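Local coordinates for endoribonuclease L-PSP/chorismate mutase-like domain-containing protein (Agrobacterium tumefaciens, PDB 3D01) that is of unknown function but belongs to the YjgF-like family of putative endoribonucleases with a chorismate mutase-like fold, and packs as a trimer, at residues Y35-I40 with L85-A90. Residues are numbered along the deposited sequence; the frame is centred on the assembly and turned at random.
Sequences YVPFTI and LAQVKA
Pro37 and Phe38 face Gln87 and Ala90 where the start of strand 38-41 passes one turn of a helix. The backbones come closest at Pro37 CA and Gln87 CA, 6.8 Å apart. Pro37 is the last loop residue before the strand, and Phe38 is the first residue in it. Gln87 and Ala90, three residues apart, lie on the same side of the helix.

Gln87 and Phe38 carry the contact between them. Gln87 CG lies beside its own backbone N, and the chain turns about its CB-CG bond (chi2 -63°). The side chains of Gln87 and Pro37 cross at about a right angle, and the bend brings the amide oxygen to the CB side of Pro37. Gln87 OE1 comes within 3.1 Å of Pro37 CB, a short polar-to-carbon approach. Gln87 OE1 also sits in the plane of the Phe38 ring, at its edge, 4.0 Å from Phe38 CD2. Amide and ring planes are 48° apart. Phe38 CG stands between its backbone N and carbonyl carbon (chi1 58°), which directs the ring at the helix. Phe38 CE2 then lies 3.8 Å from the backbone O of Gln87 and 4.2 Å from Ala90 CB. The contact is small, burying 172 Å² in all, and rests on van der Waals packing at the surface.

This is sheet-to-helix packing within the YjgF-like fold. Strand 38-41 pairs with strand 44-54, and the contact uses the C-terminal end of helix 70-91, which packs on the sheet. Phe38 also packs on Leu45 and Gln87 on Gln50, both of strand 44-54. Thr39, next in the strand, hydrogen-bonds through OG1 to Ile103 O of the second subunit, tying the same strand into the trimer interface.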
# COMPACT_ATOMS: atom_id res chain seq x y z
N TYR I 35 -14.78 4.43 -8.33
CA TYR I 35 -13.66 3.50 -8.21
C TYR I 35 -14.08 2.15 -8.79
O TYR I 35 -15.26 1.79 -8.81
CB TYR I 35 -13.15 3.35 -6.78
CG TYR I 35 -14.15 2.85 -5.78
CD1 TYR I 35 -14.01 1.58 -5.22
CD2 TYR I 35 -15.22 3.66 -5.36
CE1 TYR I 35 -14.91 1.11 -4.27
CE2 TYR I 35 -16.13 3.20 -4.43
CZ TYR I 35 -15.97 1.92 -3.89
OH TYR I 35 -16.87 1.45 -2.95
N VAL I 36 -13.07 1.45 -9.27
CA VAL I 36 -13.26 0.22 -10.00
C VAL I 36 -12.58 -0.94 -9.27
O VAL I 36 -11.69 -0.71 -8.45
CB VAL I 36 -12.75 0.40 -11.44
CG1 VAL I 36 -13.69 1.35 -12.18
CG2 VAL I 36 -11.33 0.95 -11.46
N PRO I 37 -13.02 -2.19 -9.55
CA PRO I 37 -12.40 -3.35 -8.89
C PRO I 37 -10.94 -3.58 -9.24
O PRO I 37 -10.21 -4.18 -8.45
CB PRO I 37 -13.28 -4.52 -9.35
CG PRO I 37 -14.52 -3.91 -9.83
CD PRO I 37 -14.13 -2.62 -10.41
N PHE I 38 -10.50 -3.10 -10.41
CA PHE I 38 -9.10 -3.23 -10.80
C PHE I 38 -8.76 -2.22 -11.88
O PHE I 38 -9.66 -1.70 -12.58
CB PHE I 38 -8.82 -4.67 -11.31
CG PHE I 38 -9.70 -5.09 -12.49
CD1 PHE I 38 -9.36 -4.75 -13.78
CD2 PHE I 38 -10.87 -5.81 -12.28
CE1 PHE I 38 -10.20 -5.11 -14.87
CE2 PHE I 38 -11.69 -6.18 -13.33
CZ PHE I 38 -11.34 -5.83 -14.63
N THR I 39 -7.47 -1.94 -12.02
CA THR I 39 -6.95 -1.15 -13.13
C THR I 39 -5.74 -1.91 -13.65
O THR I 39 -5.18 -2.75 -12.94
CB THR I 39 -6.50 0.28 -12.74
OG1 THR I 39 -5.58 0.23 -11.64
CG2 THR I 39 -7.68 1.14 -12.37
N ILE I 40 -5.33 -1.61 -14.89
CA ILE I 40 -4.12 -2.21 -15.45
C ILE I 40 -3.25 -1.08 -15.94
O ILE I 40 -3.73 -0.18 -16.62
CB ILE I 40 -4.42 -3.13 -16.68
CG1 ILE I 40 -5.17 -4.38 -16.26
CG2 ILE I 40 -3.14 -3.58 -17.33
CD1 ILE I 40 -5.93 -5.03 -17.39
N LEU I 85 -8.99 -13.39 -6.74
CA LEU I 85 -8.90 -14.27 -7.94
C LEU I 85 -10.07 -14.06 -8.92
O LEU I 85 -9.88 -14.08 -10.15
CB LEU I 85 -8.78 -15.72 -7.51
CG LEU I 85 -7.48 -16.11 -6.81
CD1 LEU I 85 -7.53 -17.59 -6.33
CD2 LEU I 85 -6.28 -15.85 -7.75
N ALA I 86 -11.27 -13.84 -8.38
CA ALA I 86 -12.43 -13.52 -9.21
C ALA I 86 -12.23 -12.22 -10.00
O ALA I 86 -12.56 -12.16 -11.18
CB ALA I 86 -13.72 -13.46 -8.38
N GLN I 87 -11.63 -11.19 -9.40
CA GLN I 87 -11.38 -9.94 -10.13
C GLN I 87 -10.29 -10.12 -11.18
O GLN I 87 -10.37 -9.56 -12.27
CB GLN I 87 -10.96 -8.83 -9.17
CG GLN I 87 -12.04 -8.50 -8.13
CD GLN I 87 -13.34 -7.96 -8.69
OE1 GLN I 87 -13.45 -7.59 -9.86
NE2 GLN I 87 -14.33 -7.89 -7.82
N VAL I 88 -9.26 -10.88 -10.84
CA VAL I 88 -8.19 -11.13 -11.78
C VAL I 88 -8.74 -11.91 -12.97
O VAL I 88 -8.40 -11.61 -14.10
CB VAL I 88 -7.03 -11.92 -11.15
CG1 VAL I 88 -5.97 -12.19 -12.20
CG2 VAL I 88 -6.42 -11.15 -9.93
N LYS I 89 -9.56 -12.91 -12.71
CA LYS I 89 -10.20 -13.68 -13.80
C LYS I 89 -10.97 -12.76 -14.74
O LYS I 89 -10.85 -12.88 -15.99
CB LYS I 89 -11.12 -14.76 -13.24
CG LYS I 89 -11.69 -15.68 -14.33
CD LYS I 89 -12.50 -16.82 -13.75
CE LYS I 89 -13.19 -17.63 -14.89
NZ LYS I 89 -14.11 -18.62 -14.36
N ALA I 90 -11.77 -11.86 -14.17
CA ALA I 90 -12.49 -10.83 -14.93
C ALA I 90 -11.54 -9.96 -15.77
O ALA I 90 -11.77 -9.71 -16.98
CB ALA I 90 -13.34 -9.97 -14.00